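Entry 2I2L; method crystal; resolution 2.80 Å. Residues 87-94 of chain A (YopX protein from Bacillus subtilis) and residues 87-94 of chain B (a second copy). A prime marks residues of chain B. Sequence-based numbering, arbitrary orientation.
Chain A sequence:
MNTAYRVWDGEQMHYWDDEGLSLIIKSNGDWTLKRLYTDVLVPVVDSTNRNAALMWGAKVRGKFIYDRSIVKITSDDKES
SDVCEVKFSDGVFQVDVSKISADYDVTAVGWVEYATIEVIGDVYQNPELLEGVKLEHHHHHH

Chain A, residues 87-94: KFSDGVFQ
Chain B (87-94) KFSDGVFQ

Two β-hairpins from two copies of the YopX protein meet through a single antiparallel bridge at the end of their turns, centred on Val92 facing its own copy, Val92′, CA atoms 4.2 Å apart. Gly91 pairs with Phe93′ and Phe93 with Gly91′. Two nearly linear hydrogen bonds close the bridge: Phe93′ N to Gly91 O and Phe93 N to Gly91′ O, both 2.9 Å. The same carbonyls receive CA–H contacts, Val92′ CA to Gly91 O at 3.6 Å and Val92 CA to Gly91′ O at 3.5 Å. Each type I′ turn has phi/psi 58/23 at Asp90 and 79/23 at Gly91 (64/28, 80/14 in chain B), closed by Val92 N to Ser89 O, 3.0 Å, and Val92′ N to Ser89′ O, 3.3 Å; Val92 (-154/136; -145/136) and Phe93 (-78/110; -79/85) are extended. A CB on Gly91 would jam against the preceding carbonyl and lie 3.5 Å from Phe93′ CB. Buried, sideways Val92 and Val92′ (chi1 32°, 26°) pack branched side chains, CB to CB 3.9 Å. Phe88 and Phe88′ (chi1 t; chi2 10°, 42°) start sideways, but their long rings reach across; Phe93 points sideways, Phe93′ toward (chi1 m; chi2 -111°, -106°). Phe88 CZ–Phe93′ CE2 and Phe93 CE2–Phe88′ CZ meet edge to edge at 4.3 Å, Phe88 CZ–Phe88′ CZ at 4.5 Å. Between the stretches 262 Å² is buried, both sides summed.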

ATOM      1  N   LYS A  87      11.110   3.494  -2.119  1.00 32.12           N
ATOM      2  CA  LYS A  87      10.616   2.238  -2.650  1.00 31.10           C
ATOM      3  C   LYS A  87       9.506   1.673  -1.785  1.00 31.38           C
ATOM      4  O   LYS A  87       9.452   1.936  -0.573  1.00 30.68           O
ATOM      5  CB  LYS A  87      11.749   1.210  -2.713  1.00 31.63           C
ATOM      6  CG  LYS A  87      13.050   1.691  -3.369  1.00 30.30           C
ATOM      7  CD  LYS A  87      13.943   0.484  -3.662  1.00 30.86           C
ATOM      8  CE  LYS A  87      15.312   0.851  -4.207  1.00 29.43           C
ATOM      9  NZ  LYS A  87      16.273   1.248  -3.141  1.00 28.98           N
ATOM     10  N   PHE A  88       8.624   0.898  -2.414  1.00 31.41           N
ATOM     11  CA  PHE A  88       7.519   0.244  -1.711  1.00 30.93           C
ATOM     12  C   PHE A  88       7.815  -1.244  -1.820  1.00 32.20           C
ATOM     13  O   PHE A  88       7.679  -1.830  -2.896  1.00 32.81           O
ATOM     14  CB  PHE A  88       6.181   0.573  -2.383  1.00 28.70           C
ATOM     15  CG  PHE A  88       4.971   0.112  -1.613  1.00 27.43           C
ATOM     16  CD1 PHE A  88       5.083  -0.372  -0.304  1.00 28.23           C
ATOM     17  CD2 PHE A  88       3.708   0.202  -2.185  1.00 27.61           C
ATOM     18  CE1 PHE A  88       3.953  -0.765   0.425  1.00 24.25           C
ATOM     19  CE2 PHE A  88       2.569  -0.186  -1.470  1.00 28.69           C
ATOM     20  CZ  PHE A  88       2.699  -0.670  -0.154  1.00 27.74           C
ATOM     21  N   SER A  89       8.251  -1.848  -0.718  1.00 33.67           N
ATOM     22  CA  SER A  89       8.586  -3.271  -0.718  1.00 34.31           C
ATOM     23  C   SER A  89       8.392  -3.873   0.672  1.00 33.50           C
ATOM     24  O   SER A  89       8.496  -3.166   1.675  1.00 33.92           O
ATOM     25  CB  SER A  89      10.036  -3.455  -1.176  1.00 34.59           C
ATOM     26  OG  SER A  89      10.404  -4.821  -1.162  1.00 38.61           O
ATOM     27  N   ASP A  90       8.108  -5.171   0.731  1.00 32.67           N
ATOM     28  CA  ASP A  90       7.900  -5.842   2.015  1.00 33.19           C
ATOM     29  C   ASP A  90       6.772  -5.211   2.825  1.00 32.61           C
ATOM     30  O   ASP A  90       6.737  -5.330   4.050  1.00 34.91           O
ATOM     31  CB  ASP A  90       9.182  -5.798   2.847  1.00 33.80           C
ATOM     32  CG  ASP A  90      10.327  -6.552   2.199  1.00 35.64           C
ATOM     33  OD1 ASP A  90      11.494  -6.215   2.512  1.00 36.39           O
ATOM     34  OD2 ASP A  90      10.063  -7.479   1.391  1.00 33.51           O
ATOM     35  N   GLY A  91       5.856  -4.530   2.151  1.00 31.32           N
ATOM     36  CA  GLY A  91       4.755  -3.909   2.855  1.00 30.06           C
ATOM     37  C   GLY A  91       5.126  -2.601   3.526  1.00 29.77           C
ATOM     38  O   GLY A  91       4.468  -2.174   4.479  1.00 28.88           O
ATOM     39  N   VAL A  92       6.180  -1.951   3.044  1.00 29.84           N
ATOM     40  CA  VAL A  92       6.569  -0.676   3.631  1.00 30.18           C
ATOM     41  C   VAL A  92       7.319   0.248   2.679  1.00 31.29           C
ATOM     42  O   VAL A  92       8.182  -0.192   1.913  1.00 32.63           O
ATOM     43  CB  VAL A  92       7.404  -0.892   4.935  1.00 28.82           C
ATOM     44  CG1 VAL A  92       8.220  -2.160   4.823  1.00 26.75           C
ATOM     45  CG2 VAL A  92       8.311   0.308   5.197  1.00 26.12           C
ATOM     46  N   PHE A  93       6.947   1.527   2.702  1.00 31.74           N
ATOM     47  CA  PHE A  93       7.619   2.530   1.885  1.00 31.78           C
ATOM     48  C   PHE A  93       8.900   2.819   2.659  1.00 32.24           C
ATOM     49  O   PHE A  93       8.872   3.404   3.746  1.00 31.76           O
ATOM     50  CB  PHE A  93       6.765   3.790   1.761  1.00 30.34           C
ATOM     51  CG  PHE A  93       5.548   3.610   0.900  1.00 29.64           C
ATOM     52  CD1 PHE A  93       5.456   4.244  -0.341  1.00 29.33           C
ATOM     53  CD2 PHE A  93       4.496   2.810   1.319  1.00 28.37           C
ATOM     54  CE1 PHE A  93       4.320   4.087  -1.155  1.00 29.67           C
ATOM     55  CE2 PHE A  93       3.356   2.641   0.517  1.00 30.02           C
ATOM     56  CZ  PHE A  93       3.267   3.285  -0.728  1.00 29.16           C
ATOM     57  N   GLN A  94      10.017   2.378   2.100  1.00 32.77           N
ATOM     58  CA  GLN A  94      11.309   2.540   2.738  1.00 33.87           C
ATOM     59  C   GLN A  94      12.286   3.413   1.957  1.00 34.92           C
ATOM     60  O   GLN A  94      12.071   3.709   0.777  1.00 35.22           O
ATOM     61  CB  GLN A  94      11.915   1.160   2.960  1.00 35.59           C
ATOM     62  CG  GLN A  94      11.497   0.134   1.918  1.00 37.32           C
ATOM     63  CD  GLN A  94      12.456  -1.030   1.855  1.00 40.44           C
ATOM     64  OE1 GLN A  94      12.753  -1.657   2.867  1.00 42.38           O
ATOM     65  NE2 GLN A  94      12.953  -1.325   0.660  1.00 43.35           N
TER
ATOM     66  N   LYS B  87      -2.386  -3.327  10.772  1.00 37.78           N
ATOM     67  CA  LYS B  87      -2.960  -2.058  10.341  1.00 39.85           C
ATOM     68  C   LYS B  87      -2.027  -1.441   9.307  1.00 41.08           C
ATOM     69  O   LYS B  87      -0.804  -1.515   9.432  1.00 42.88           O
ATOM     70  CB  LYS B  87      -3.080  -1.077  11.513  1.00 41.03           C
ATOM     71  CG  LYS B  87      -3.622  -1.639  12.831  1.00 42.09           C
ATOM     72  CD  LYS B  87      -3.853  -0.492  13.820  1.00 42.41           C
ATOM     73  CE  LYS B  87      -4.332  -0.969  15.182  1.00 42.26           C
ATOM     74  NZ  LYS B  87      -3.271  -1.680  15.941  1.00 42.45           N
ATOM     75  N   PHE B  88      -2.593  -0.833   8.280  1.00 41.50           N
ATOM     76  CA  PHE B  88      -1.765  -0.198   7.272  1.00 41.15           C
ATOM     77  C   PHE B  88      -1.867   1.294   7.525  1.00 42.37           C
ATOM     78  O   PHE B  88      -2.849   1.941   7.141  1.00 40.75           O
ATOM     79  CB  PHE B  88      -2.261  -0.560   5.874  1.00 41.70           C
ATOM     80  CG  PHE B  88      -1.503   0.106   4.770  1.00 40.35           C
ATOM     81  CD1 PHE B  88      -0.117   0.203   4.820  1.00 39.55           C
ATOM     82  CD2 PHE B  88      -2.171   0.630   3.673  1.00 40.91           C
ATOM     83  CE1 PHE B  88       0.595   0.816   3.797  1.00 36.73           C
ATOM     84  CE2 PHE B  88      -1.469   1.243   2.647  1.00 40.86           C
ATOM     85  CZ  PHE B  88      -0.077   1.334   2.714  1.00 38.32           C
ATOM     86  N   SER B  89      -0.852   1.822   8.209  1.00 43.88           N
ATOM     87  CA  SER B  89      -0.797   3.236   8.565  1.00 44.23           C
ATOM     88  C   SER B  89       0.604   3.828   8.397  1.00 43.67           C
ATOM     89  O   SER B  89       1.598   3.163   8.692  1.00 43.62           O
ATOM     90  CB  SER B  89      -1.252   3.403  10.013  1.00 44.88           C
ATOM     91  OG  SER B  89      -0.894   4.679  10.506  1.00 49.95           O
ATOM     92  N   ASP B  90       0.672   5.075   7.928  1.00 42.77           N
ATOM     93  CA  ASP B  90       1.948   5.776   7.735  1.00 42.58           C
ATOM     94  C   ASP B  90       2.872   5.164   6.688  1.00 41.57           C
ATOM     95  O   ASP B  90       4.097   5.296   6.782  1.00 40.97           O
ATOM     96  CB  ASP B  90       2.718   5.867   9.056  1.00 43.04           C
ATOM     97  CG  ASP B  90       2.034   6.760  10.075  1.00 43.52           C
ATOM     98  OD1 ASP B  90       2.546   6.836  11.211  1.00 45.27           O
ATOM     99  OD2 ASP B  90       0.996   7.381   9.748  1.00 41.80           O
ATOM    100  N   GLY B  91       2.291   4.490   5.703  1.00 40.74           N
ATOM    101  CA  GLY B  91       3.092   3.892   4.652  1.00 38.25           C
ATOM    102  C   GLY B  91       3.731   2.576   5.026  1.00 36.75           C
ATOM    103  O   GLY B  91       4.630   2.092   4.341  1.00 36.73           O
ATOM    104  N   VAL B  92       3.280   1.983   6.118  1.00 36.77           N
ATOM    105  CA  VAL B  92       3.840   0.705   6.520  1.00 37.03           C
ATOM    106  C   VAL B  92       2.813  -0.213   7.163  1.00 37.59           C
ATOM    107  O   VAL B  92       1.978   0.217   7.955  1.00 37.00           O
ATOM    108  CB  VAL B  92       5.086   0.903   7.452  1.00 35.09           C
ATOM    109  CG1 VAL B  92       4.999   2.238   8.171  1.00 33.76           C
ATOM    110  CG2 VAL B  92       5.196  -0.243   8.445  1.00 32.46           C
ATOM    111  N   PHE B  93       2.861  -1.479   6.758  1.00 40.24           N
ATOM    112  CA  PHE B  93       1.983  -2.514   7.287  1.00 41.82           C
ATOM    113  C   PHE B  93       2.608  -2.889   8.618  1.00 44.38           C
ATOM    114  O   PHE B  93       3.412  -3.820   8.701  1.00 45.70           O
ATOM    115  CB  PHE B  93       1.967  -3.728   6.355  1.00 40.08           C
ATOM    116  CG  PHE B  93       1.051  -3.573   5.184  1.00 40.97           C
ATOM    117  CD1 PHE B  93      -0.159  -4.255   5.137  1.00 42.06           C
ATOM    118  CD2 PHE B  93       1.369  -2.712   4.146  1.00 41.15           C
ATOM    119  CE1 PHE B  93      -1.048  -4.076   4.072  1.00 42.10           C
ATOM    120  CE2 PHE B  93       0.485  -2.524   3.076  1.00 42.92           C
ATOM    121  CZ  PHE B  93      -0.725  -3.208   3.040  1.00 41.87           C
ATOM    122  N   GLN B  94       2.264  -2.139   9.656  1.00 46.62           N
ATOM    123  CA  GLN B  94       2.800  -2.391  10.981  1.00 48.67           C
ATOM    124  C   GLN B  94       1.939  -3.371  11.764  1.00 50.77           C
ATOM    125  O   GLN B  94       0.764  -3.579  11.448  1.00 50.20           O
ATOM    126  CB  GLN B  94       2.917  -1.075  11.742  1.00 49.15           C
ATOM    127  CG  GLN B  94       1.739  -0.141  11.525  1.00 50.67           C
ATOM    128  CD  GLN B  94       1.911   1.181  12.237  1.00 51.55           C
ATOM    129  OE1 GLN B  94       1.918   1.240  13.466  1.00 51.28           O
ATOM    130  NE2 GLN B  94       2.057   2.253  11.467  1.00 52.22           N
TER